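Local coordinates for ribulose bisphosphate carboxylase small chain (Galdieria sulphuraria, PDB 4F0H), which is the small subunit of RuBisCO, the enzyme that fixes carbon dioxide onto ribulose 1,5-bisphosphate, and packs with catalytic large subunits in a sixteen-chain complex, at residues 111-114 / 120-123; 33-38 / 69-74. All coordinates share one frame; numbering follows the deposited sequence.

Interaction 1: residues 111-114 / 120-123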
loop_
_atom_site.group_PDB
_atom_site.type_symbol
_atom_site.label_atom_id
_atom_site.label_comp_id
_atom_site.label_asym_id
_atom_site.label_seq_id
_atom_site.Cartn_x
_atom_site.Cartn_y
_atom_site.Cartn_z
ATOM N N LEU B 111 -38.346 -6.431 3.201
ATOM C CA LEU B 111 -36.990 -6.487 2.635
ATOM C C LEU B 111 -36.570 -5.069 2.181
ATOM O O LEU B 111 -37.229 -4.454 1.313
ATOM C CB LEU B 111 -36.874 -7.525 1.502
ATOM C CG LEU B 111 -35.553 -7.614 0.735
ATOM C CD1 LEU B 111 -34.520 -8.251 1.496
ATOM C CD2 LEU B 111 -35.756 -8.428 -0.580
ATOM N N ILE B 112 -35.465 -4.574 2.760
ATOM C CA ILE B 112 -34.958 -3.213 2.505
ATOM C C ILE B 112 -33.684 -3.298 1.654
ATOM O O ILE B 112 -32.826 -4.114 1.942
ATOM C CB ILE B 112 -34.645 -2.515 3.810
ATOM C CG1 ILE B 112 -35.954 -2.425 4.623
ATOM C CG2 ILE B 112 -34.135 -1.102 3.484
ATOM C CD1 ILE B 112 -35.878 -2.697 5.967
ATOM N N ARG B 113 -33.601 -2.525 0.574
ATOM C CA ARG B 113 -32.435 -2.593 -0.336
ATOM C C ARG B 113 -31.768 -1.228 -0.358
ATOM O O ARG B 113 -32.307 -0.278 -0.959
ATOM C CB ARG B 113 -32.959 -2.805 -1.705
ATOM C CG ARG B 113 -33.776 -4.090 -1.806
ATOM C CD ARG B 113 -34.334 -4.191 -3.214
ATOM N NE ARG B 113 -34.815 -5.547 -3.400
ATOM C CZ ARG B 113 -36.086 -5.902 -3.304
ATOM N NH1 ARG B 113 -37.007 -4.979 -3.033
ATOM N NH2 ARG B 113 -36.436 -7.181 -3.538
ATOM N N GLN B 114 -30.594 -1.110 0.253
ATOM C CA GLN B 114 -29.904 0.172 0.234
ATOM C C GLN B 114 -28.904 0.040 -0.914
ATOM O O GLN B 114 -28.137 -0.931 -0.946
ATOM C CB GLN B 114 -29.121 0.430 1.539
ATOM C CG GLN B 114 -28.459 1.811 1.520
ATOM C CD GLN B 114 -27.021 1.698 1.788
ATOM O OE1 GLN B 114 -26.649 1.402 2.896
ATOM N NE2 GLN B 114 -26.171 1.810 0.716
ATOM N N SER B 120 -24.104 -3.058 -6.372
ATOM C CA SER B 120 -24.313 -3.811 -5.106
ATOM C C SER B 120 -25.448 -3.250 -4.253
ATOM O O SER B 120 -25.840 -2.074 -4.405
ATOM C CB SER B 120 -22.977 -3.936 -4.339
ATOM O OG SER B 120 -22.591 -2.643 -3.947
ATOM N N ILE B 121 -26.028 -4.088 -3.376
ATOM C CA ILE B 121 -27.048 -3.614 -2.487
ATOM C C ILE B 121 -26.688 -4.104 -1.054
ATOM O O ILE B 121 -26.113 -5.194 -0.882
ATOM C CB ILE B 121 -28.431 -4.236 -2.921
ATOM C CG1 ILE B 121 -28.902 -3.683 -4.257
ATOM C CG2 ILE B 121 -29.493 -4.085 -1.765
ATOM C CD1 ILE B 121 -30.068 -4.492 -4.865
ATOM N N LYS B 122 -27.010 -3.328 -0.036
ATOM C CA LYS B 122 -26.897 -3.745 1.339
ATOM C C LYS B 122 -28.338 -4.016 1.787
ATOM O O LYS B 122 -29.172 -3.136 1.704
ATOM C CB LYS B 122 -26.339 -2.597 2.170
ATOM C CG LYS B 122 -24.915 -2.182 1.824
ATOM C CD LYS B 122 -23.953 -2.968 2.697
ATOM C CE LYS B 122 -22.486 -2.681 2.379
ATOM N NZ LYS B 122 -22.191 -1.286 2.755
ATOM N N TYR B 123 -28.630 -5.244 2.182
ATOM C CA TYR B 123 -29.997 -5.698 2.533
ATOM C C TYR B 123 -30.202 -5.677 4.019
ATOM O O TYR B 123 -29.289 -6.066 4.786
ATOM C CB TYR B 123 -30.161 -7.185 2.169
ATOM C CG TYR B 123 -30.194 -7.393 0.633
ATOM C CD1 TYR B 123 -29.001 -7.505 -0.091
ATOM C CD2 TYR B 123 -31.413 -7.407 -0.093
ATOM C CE1 TYR B 123 -29.026 -7.667 -1.531
ATOM C CE2 TYR B 123 -31.427 -7.615 -1.519
ATOM C CZ TYR B 123 -30.218 -7.735 -2.211
ATOM O OH TYR B 123 -30.136 -7.897 -3.597
HETATM O O HOH W 1 -23.960 1.280 3.314
#

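Interaction 2: residues 33-38 / 69-74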
loop_
_atom_site.group_PDB
_atom_site.type_symbol
_atom_site.label_atom_id
_atom_site.label_comp_id
_atom_site.label_asym_id
_atom_site.label_seq_id
_atom_site.Cartn_x
_atom_site.Cartn_y
_atom_site.Cartn_z
ATOM N N ILE B 33 -32.494 -28.912 29.088
ATOM C CA ILE B 33 -33.639 -28.530 28.271
ATOM C C ILE B 33 -34.076 -27.115 28.596
ATOM O O ILE B 33 -34.362 -26.832 29.767
ATOM C CB ILE B 33 -34.799 -29.545 28.480
ATOM C CG1 ILE B 33 -34.357 -30.926 28.038
ATOM C CG2 ILE B 33 -36.136 -29.043 27.871
ATOM C CD1 ILE B 33 -35.168 -32.011 28.578
ATOM N N GLY B 34 -34.094 -26.234 27.575
ATOM C CA GLY B 34 -34.450 -24.847 27.749
ATOM C C GLY B 34 -35.718 -24.470 26.983
ATOM O O GLY B 34 -35.965 -24.976 25.869
ATOM N N ILE B 35 -36.524 -23.602 27.569
ATOM C CA ILE B 35 -37.733 -23.129 26.931
ATOM C C ILE B 35 -37.490 -21.616 26.702
ATOM O O ILE B 35 -37.161 -20.876 27.651
ATOM C CB ILE B 35 -38.942 -23.306 27.864
ATOM C CG1 ILE B 35 -39.354 -24.755 27.959
ATOM C CG2 ILE B 35 -40.195 -22.506 27.328
ATOM C CD1 ILE B 35 -40.214 -25.025 29.205
ATOM N N GLU B 36 -37.637 -21.137 25.460
ATOM C CA GLU B 36 -37.280 -19.737 25.147
ATOM C C GLU B 36 -38.390 -19.152 24.256
ATOM O O GLU B 36 -39.027 -19.890 23.457
ATOM C CB GLU B 36 -35.978 -19.689 24.404
ATOM C CG GLU B 36 -34.854 -20.506 25.097
ATOM C CD GLU B 36 -33.439 -20.319 24.443
ATOM O OE1 GLU B 36 -32.433 -20.706 25.056
ATOM O OE2 GLU B 36 -33.304 -19.773 23.353
ATOM N N TYR B 37 -38.600 -17.860 24.361
ATOM C CA TYR B 37 -39.712 -17.261 23.659
ATOM C C TYR B 37 -39.355 -15.911 23.033
ATOM O O TYR B 37 -38.481 -15.227 23.487
ATOM C CB TYR B 37 -40.932 -17.134 24.587
ATOM C CG TYR B 37 -40.730 -16.208 25.752
ATOM C CD1 TYR B 37 -40.203 -16.643 26.912
ATOM C CD2 TYR B 37 -41.126 -14.876 25.658
ATOM C CE1 TYR B 37 -39.950 -15.782 27.945
ATOM C CE2 TYR B 37 -40.964 -14.015 26.681
ATOM C CZ TYR B 37 -40.401 -14.498 27.849
ATOM O OH TYR B 37 -40.243 -13.661 28.895
ATOM N N THR B 38 -40.027 -15.522 21.965
ATOM C CA THR B 38 -39.644 -14.234 21.400
ATOM C C THR B 38 -40.769 -13.706 20.564
ATOM O O THR B 38 -41.563 -14.491 20.044
ATOM C CB THR B 38 -38.405 -14.344 20.492
ATOM O OG1 THR B 38 -37.916 -13.014 20.304
ATOM C CG2 THR B 38 -38.781 -14.868 19.102
ATOM N N ASN B 69 -46.398 -25.486 29.003
ATOM C CA ASN B 69 -47.775 -25.052 29.069
ATOM C C ASN B 69 -47.968 -23.792 29.878
ATOM O O ASN B 69 -48.752 -22.906 29.499
ATOM C CB ASN B 69 -48.671 -26.239 29.473
ATOM C CG ASN B 69 -48.999 -27.098 28.252
ATOM O OD1 ASN B 69 -49.406 -26.560 27.265
ATOM N ND2 ASN B 69 -48.712 -28.386 28.284
ATOM N N ALA B 70 -47.211 -23.689 30.965
ATOM C CA ALA B 70 -47.119 -22.440 31.687
ATOM C C ALA B 70 -46.598 -21.307 30.743
ATOM O O ALA B 70 -47.146 -20.177 30.711
ATOM C CB ALA B 70 -46.191 -22.628 32.911
ATOM N N CYS B 71 -45.567 -21.605 29.935
ATOM C CA CYS B 71 -45.078 -20.544 29.014
ATOM C C CYS B 71 -46.170 -20.149 27.978
ATOM O O CYS B 71 -46.415 -18.947 27.745
ATOM C CB CYS B 71 -43.799 -20.938 28.333
ATOM S SG CYS B 71 -43.056 -19.551 27.443
ATOM N N ARG B 72 -46.816 -21.144 27.378
ATOM C CA ARG B 72 -47.900 -20.887 26.413
ATOM C C ARG B 72 -48.993 -20.012 27.000
ATOM O O ARG B 72 -49.512 -19.130 26.305
ATOM C CB ARG B 72 -48.532 -22.194 25.975
ATOM C CG ARG B 72 -47.713 -22.914 24.932
ATOM C CD ARG B 72 -48.027 -24.362 25.018
ATOM N NE ARG B 72 -47.820 -25.058 23.758
ATOM C CZ ARG B 72 -47.966 -26.382 23.612
ATOM N NH1 ARG B 72 -48.382 -27.134 24.625
ATOM N NH2 ARG B 72 -47.730 -26.966 22.431
ATOM N N LYS B 73 -49.336 -20.204 28.280
ATOM C CA LYS B 73 -50.413 -19.391 28.816
ATOM C C LYS B 73 -49.946 -17.965 29.017
ATOM O O LYS B 73 -50.664 -17.020 28.668
ATOM C CB LYS B 73 -51.067 -19.956 30.088
ATOM C CG LYS B 73 -51.243 -21.452 30.082
ATOM C CD LYS B 73 -51.886 -22.033 28.764
ATOM C CE LYS B 73 -51.720 -23.573 28.704
ATOM N NZ LYS B 73 -51.369 -24.145 27.360
ATOM N N ALA B 74 -48.750 -17.791 29.560
ATOM C CA ALA B 74 -48.289 -16.471 29.864
ATOM C C ALA B 74 -47.915 -15.739 28.597
ATOM O O ALA B 74 -47.949 -14.526 28.614
ATOM C CB ALA B 74 -47.098 -16.524 30.756
#

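Interaction 1: residues 111-114 / 120-123
Q114 and K122 form an antiparallel hydrogen-bonded pair in the hairpin of strands 109-115 and 121-127. Q114 N bonds K122 O at 2.9 Å, and K122 N returns a bond to Q114 O at 2.8 Å, nearly straight (166°). Their side chains leave one face of the ribbon and run alongside each other. CG anti to the backbone N (chi1 -177°) and a bend at chi2 (-126°) together set Q114 OE1 beside K122 CB and CG, 4.1 Å from each. A water sits between the two ends, 2.7 Å from Q114 OE1 and 3.2 Å from K122 NZ. Q114 NE2 bonds D116.

The adjoining pair, R113 and Y123, is non-hydrogen-bonded (CA to CA 4.9 Å) and faces the other way. Here I121 CG2 lies 3.6 Å above the centre of the Y123 ring and also touches R113 CA and CB. L111 CD1 meets the ring at its edge, 3.6 Å from Y123 CD2. Y123 OH bonds an acidic side chain of another protein's chain, while R113 forms salt bridges with an acidic side chain of that chain and with D40 of a second small subunit. The hairpin lies between two neighbouring small subunits, a third copy bonding the Y123 backbone, consistent with the barrel of C-terminal hairpins in red-type RuBisCO.

The faces therefore differ in chemistry. The Q114-K122 face carries a water-bridged polar pair, whereas methyls of I121 and L111 pack against the Y123 ring, over a face and at its edge, which probably limits its movement.

Interaction 2: residues 33-38 / 69-74
The antiparallel sheet of the small-subunit core has helix 61-74 lying across one side, and this contact joins the last turns of that helix to strand 32-38. Within 69-74 the touch is made by C71, between two strand residues, I35 and Y37, that are two apart and so project from the same side of the strand; E67 and I68 continue the packing on I35. The backbones stay well separated, with I35 CA and C71 CA 8.1 Å apart, and the contact is made by side chains alone.

I35 presents its CG2 methyl, 4.1 Å from C71 CB and as near to the sulfur. C71 SG, anti to its own backbone N (chi1 -170°), is thereby directed at the strand and comes 4.1 Å from Y37 CD1. The sulfur is 4.9 Å from the Y37 ring centroid and 45° off the ring normal, so this sulfur-aromatic contact is oblique. The Y37 ring also meets F78 edge-to-face. I80 of strand 79-86 touches both I35 and C71, extending the apolar layer to the next strand.

Away from the strand, N69 OD1 accepts two bonds from opposite faces of its amide plane: from R72 NH1 at 2.9 Å and from K73 NZ at 3.1 Å. N69 OD1 lies close to the guanidinium plane, although R72 NH1 itself stands above the amide plane of N69. R72 NH1 also forms a salt bridge with D16, at the start of helix 16-28, and R72 NH2 bonds V100 O.

The helix is thus two-sided: C71 meets the sheet through a small van der Waals and sulfur-aromatic contact with little directional preference, while directional polar bonds at R72 tie it to helix 16-28 and strand 93-101.

How the interactions relate
From the N terminus, strand 32-38 comes after helix 16-28, and interaction 2 closes a loop of 30 residues when helix 61-74 returns to pack on it. The chain then adds strands 79-86 and 93-101 before interaction 1 opens at strand 109-115 and closes with strand 121-127 after a turn of only five residues. The two are in series, neither nested nor crossed. Their centres lie 34 Å apart on opposite sides of the chain's centre, the nearest atoms about 18 Å from each other. Interaction 2 ties helix to sheet inside the core; interaction 1 holds together a projecting hairpin that meets other subunits.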